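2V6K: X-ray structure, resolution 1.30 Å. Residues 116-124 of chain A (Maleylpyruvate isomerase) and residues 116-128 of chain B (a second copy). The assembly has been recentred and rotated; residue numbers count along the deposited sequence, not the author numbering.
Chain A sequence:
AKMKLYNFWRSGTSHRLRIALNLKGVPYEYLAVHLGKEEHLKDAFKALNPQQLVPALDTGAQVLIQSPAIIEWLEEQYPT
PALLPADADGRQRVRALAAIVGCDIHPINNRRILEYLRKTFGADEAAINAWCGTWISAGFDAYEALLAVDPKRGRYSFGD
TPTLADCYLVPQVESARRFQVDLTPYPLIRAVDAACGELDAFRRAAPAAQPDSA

Chain A, residues 116-124: YLRKTFGAD
Chain B (116-128) YLRKTFGADEAAI

What lies at the centre? A:Phe121 and B:Phe121 meet across the two copies, their CA atoms 6.2 Å apart and both CA-to-CB bonds pointing toward the partner. With chi1 m and chi2 near -63°, the rings lie near parallel (22°) but slid apart, centroids 5.9 Å apart, so they barely overlap; A:Phe121 CB sits 3.9 Å from B:Phe121 CG.

What packs around the rings? A:Leu117 and B:Leu117, chi1 m and chi2 t, send CD2 inward: A:Leu117 CD2 lies 3.9 Å from B:Leu117 CD2 and 3.8 Å from B:Phe121 CE2, and A:Phe121 CE2 is 3.8 Å from B:Leu117 CD2. Small methyls fit beyond: A:Phe121 CE1 to B:Ala123 CB and A:Ala123 CB to B:Phe121 CE1 are both 3.7 Å. B:Ala127 CB meets the A:Phe121 ring edge. These apolar side chains bring no polar group needing a partner. The stretches bury 359 Å², both sides summed.

How does the backbone arrange this? The helices entering from earlier residues cross at -61°, axes 12.8 Å apart at closest. A:Gly122 and B:Gly122 first leave helical phi/psi, with positive phi (68° and 69°), which favours glycine.

Where is the polar edge? No direct hydrogen bond crosses, but waters bridge. One donates to A:Phe121 O (2.8 Å) and B:Phe121 O (2.7 Å); another joins A:Tyr116 OH (2.6 Å) to B:Ala127 O (2.8 Å). Within chain B, B:Ala127 N donates to B:Asp124 OD1 at 3.0 Å, a helix cap.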

# COMPACT_ATOMS: atom_id res chain seq x y z
N TYR A 116 8.75 -15.89 -8.24
CA TYR A 116 8.91 -16.78 -7.11
C TYR A 116 7.95 -17.98 -7.21
O TYR A 116 8.34 -19.13 -6.99
CB TYR A 116 8.71 -16.01 -5.80
CG TYR A 116 9.21 -16.71 -4.56
CD1 TYR A 116 10.37 -16.29 -3.92
CD2 TYR A 116 8.51 -17.80 -4.01
CE1 TYR A 116 10.83 -16.92 -2.77
CE2 TYR A 116 8.96 -18.42 -2.85
CZ TYR A 116 10.11 -17.98 -2.24
OH TYR A 116 10.56 -18.59 -1.10
N LEU A 117 6.70 -17.71 -7.58
CA LEU A 117 5.74 -18.80 -7.80
C LEU A 117 6.24 -19.79 -8.85
O LEU A 117 6.13 -21.00 -8.67
CB LEU A 117 4.37 -18.26 -8.18
CG LEU A 117 3.66 -17.38 -7.14
CD1 LEU A 117 2.37 -16.87 -7.72
CD2 LEU A 117 3.40 -18.15 -5.86
N ARG A 118 6.78 -19.27 -9.95
CA ARG A 118 7.30 -20.12 -11.02
C ARG A 118 8.50 -20.93 -10.57
O ARG A 118 8.55 -22.15 -10.77
CB ARG A 118 7.69 -19.27 -12.23
CG ARG A 118 6.52 -18.60 -12.93
CD ARG A 118 6.98 -17.77 -14.12
NE ARG A 118 5.84 -17.07 -14.72
CZ ARG A 118 5.64 -15.76 -14.68
NH1 ARG A 118 6.51 -14.95 -14.08
NH2 ARG A 118 4.55 -15.24 -15.25
N LYS A 119 9.48 -20.27 -9.96
CA LYS A 119 10.78 -20.88 -9.72
C LYS A 119 10.85 -21.68 -8.43
O LYS A 119 11.63 -22.63 -8.34
CB LYS A 119 11.88 -19.82 -9.79
CG LYS A 119 12.00 -19.26 -11.21
CD LYS A 119 13.08 -18.22 -11.37
CE LYS A 119 13.43 -18.07 -12.85
NZ LYS A 119 12.22 -17.90 -13.73
N THR A 120 10.03 -21.32 -7.45
CA THR A 120 10.00 -22.03 -6.17
C THR A 120 8.84 -23.01 -6.08
O THR A 120 9.02 -24.13 -5.59
CB THR A 120 10.02 -21.04 -4.98
OG1 THR A 120 11.22 -20.27 -5.04
CG2 THR A 120 9.97 -21.77 -3.64
N PHE A 121 7.67 -22.60 -6.56
CA PHE A 121 6.48 -23.46 -6.47
C PHE A 121 6.11 -24.14 -7.78
O PHE A 121 5.13 -24.89 -7.84
CB PHE A 121 5.31 -22.69 -5.86
CG PHE A 121 5.54 -22.30 -4.43
CD1 PHE A 121 5.70 -23.28 -3.46
CD2 PHE A 121 5.62 -20.96 -4.07
CE1 PHE A 121 5.92 -22.93 -2.14
CE2 PHE A 121 5.84 -20.61 -2.74
CZ PHE A 121 5.99 -21.59 -1.77
N GLY A 122 6.89 -23.89 -8.83
CA GLY A 122 6.70 -24.57 -10.11
C GLY A 122 5.42 -24.21 -10.84
O GLY A 122 4.93 -24.98 -11.67
N ALA A 123 4.88 -23.02 -10.55
CA ALA A 123 3.64 -22.57 -11.16
C ALA A 123 3.75 -22.49 -12.67
O ALA A 123 4.70 -21.89 -13.20
CB ALA A 123 3.24 -21.22 -10.58
N ASP A 124 2.79 -23.08 -13.38
CA ASP A 124 2.69 -22.84 -14.81
C ASP A 124 1.82 -21.62 -15.05
O ASP A 124 1.33 -21.00 -14.09
CB ASP A 124 2.23 -24.09 -15.58
CG ASP A 124 0.80 -24.52 -15.27
OD1 ASP A 124 0.03 -23.80 -14.60
OD2 ASP A 124 0.44 -25.63 -15.71
N TYR B 116 -3.25 -19.65 0.47
CA TYR B 116 -3.23 -20.03 -0.94
C TYR B 116 -1.96 -20.81 -1.27
O TYR B 116 -2.01 -21.84 -1.96
CB TYR B 116 -3.35 -18.77 -1.80
CG TYR B 116 -3.70 -19.01 -3.25
CD1 TYR B 116 -4.97 -18.71 -3.73
CD2 TYR B 116 -2.76 -19.51 -4.15
CE1 TYR B 116 -5.31 -18.91 -5.06
CE2 TYR B 116 -3.08 -19.71 -5.48
CZ TYR B 116 -4.35 -19.41 -5.93
OH TYR B 116 -4.67 -19.60 -7.26
N LEU B 117 -0.82 -20.36 -0.75
CA LEU B 117 0.41 -21.12 -0.94
C LEU B 117 0.29 -22.55 -0.42
O LEU B 117 0.73 -23.50 -1.08
CB LEU B 117 1.59 -20.42 -0.28
CG LEU B 117 1.95 -19.03 -0.79
CD1 LEU B 117 3.07 -18.47 0.05
CD2 LEU B 117 2.35 -19.08 -2.27
N ARG B 118 -0.32 -22.70 0.75
CA ARG B 118 -0.49 -24.03 1.34
C ARG B 118 -1.43 -24.90 0.52
O ARG B 118 -1.11 -26.05 0.19
CB ARG B 118 -1.03 -23.92 2.77
CG ARG B 118 -0.06 -23.32 3.75
CD ARG B 118 -0.64 -23.27 5.16
NE ARG B 118 0.29 -22.58 6.06
CZ ARG B 118 0.11 -21.36 6.55
NH1 ARG B 118 -0.99 -20.67 6.26
NH2 ARG B 118 1.03 -20.82 7.34
N LYS B 119 -2.59 -24.35 0.18
CA LYS B 119 -3.68 -25.14 -0.37
C LYS B 119 -3.60 -25.33 -1.87
O LYS B 119 -4.09 -26.34 -2.38
CB LYS B 119 -5.03 -24.54 0.05
CG LYS B 119 -5.27 -24.73 1.55
CD LYS B 119 -6.57 -24.16 2.04
CE LYS B 119 -6.89 -24.73 3.42
NZ LYS B 119 -5.73 -24.63 4.37
N THR B 120 -2.98 -24.38 -2.57
CA THR B 120 -2.84 -24.47 -4.02
C THR B 120 -1.45 -24.95 -4.42
O THR B 120 -1.32 -25.77 -5.33
CB THR B 120 -3.22 -23.14 -4.71
OG1 THR B 120 -4.60 -22.86 -4.42
CG2 THR B 120 -3.04 -23.22 -6.22
N PHE B 121 -0.42 -24.46 -3.74
CA PHE B 121 0.95 -24.82 -4.12
C PHE B 121 1.60 -25.84 -3.20
O PHE B 121 2.75 -26.24 -3.42
CB PHE B 121 1.81 -23.56 -4.27
CG PHE B 121 1.39 -22.70 -5.43
CD1 PHE B 121 1.48 -23.20 -6.73
CD2 PHE B 121 0.91 -21.42 -5.23
CE1 PHE B 121 1.08 -22.42 -7.81
CE2 PHE B 121 0.52 -20.63 -6.31
CZ PHE B 121 0.61 -21.13 -7.60
N GLY B 122 0.86 -26.30 -2.18
CA GLY B 122 1.33 -27.37 -1.30
C GLY B 122 2.48 -26.98 -0.39
O GLY B 122 3.21 -27.86 0.10
N ALA B 123 2.65 -25.68 -0.15
CA ALA B 123 3.74 -25.19 0.67
C ALA B 123 3.70 -25.76 2.08
O ALA B 123 2.65 -25.73 2.75
CB ALA B 123 3.70 -23.66 0.73
N ASP B 124 4.82 -26.30 2.55
CA ASP B 124 4.93 -26.65 3.95
C ASP B 124 5.42 -25.44 4.74
O ASP B 124 5.65 -24.37 4.16
CB ASP B 124 5.79 -27.91 4.18
CG ASP B 124 7.26 -27.72 3.85
OD1 ASP B 124 7.73 -26.60 3.55
OD2 ASP B 124 7.98 -28.74 3.89
N GLU B 125 5.56 -25.58 6.05
CA GLU B 125 5.84 -24.40 6.86
C GLU B 125 7.23 -23.82 6.64
O GLU B 125 7.41 -22.61 6.75
CB GLU B 125 5.53 -24.64 8.34
CG GLU B 125 4.03 -24.79 8.64
CD GLU B 125 3.15 -23.75 7.93
OE1 GLU B 125 3.38 -22.53 8.09
OE2 GLU B 125 2.22 -24.16 7.20
N ALA B 126 8.20 -24.67 6.31
CA ALA B 126 9.52 -24.17 5.91
C ALA B 126 9.42 -23.29 4.67
O ALA B 126 10.04 -22.23 4.59
CB ALA B 126 10.49 -25.34 5.68
N ALA B 127 8.62 -23.72 3.70
CA ALA B 127 8.41 -22.94 2.48
C ALA B 127 7.69 -21.63 2.77
O ALA B 127 8.02 -20.59 2.20
CB ALA B 127 7.65 -23.75 1.43
N ILE B 128 6.71 -21.66 3.68
CA ILE B 128 6.02 -20.44 4.12
C ILE B 128 7.02 -19.47 4.74
O ILE B 128 7.04 -18.29 4.40
CB ILE B 128 4.86 -20.75 5.10
CG1 ILE B 128 3.74 -21.54 4.40
CG2 ILE B 128 4.33 -19.48 5.76
CD1 ILE B 128 3.11 -20.84 3.19
O HOH W 1 9.20 -20.68 -0.31
O HOH W 2 3.95 -26.45 -5.84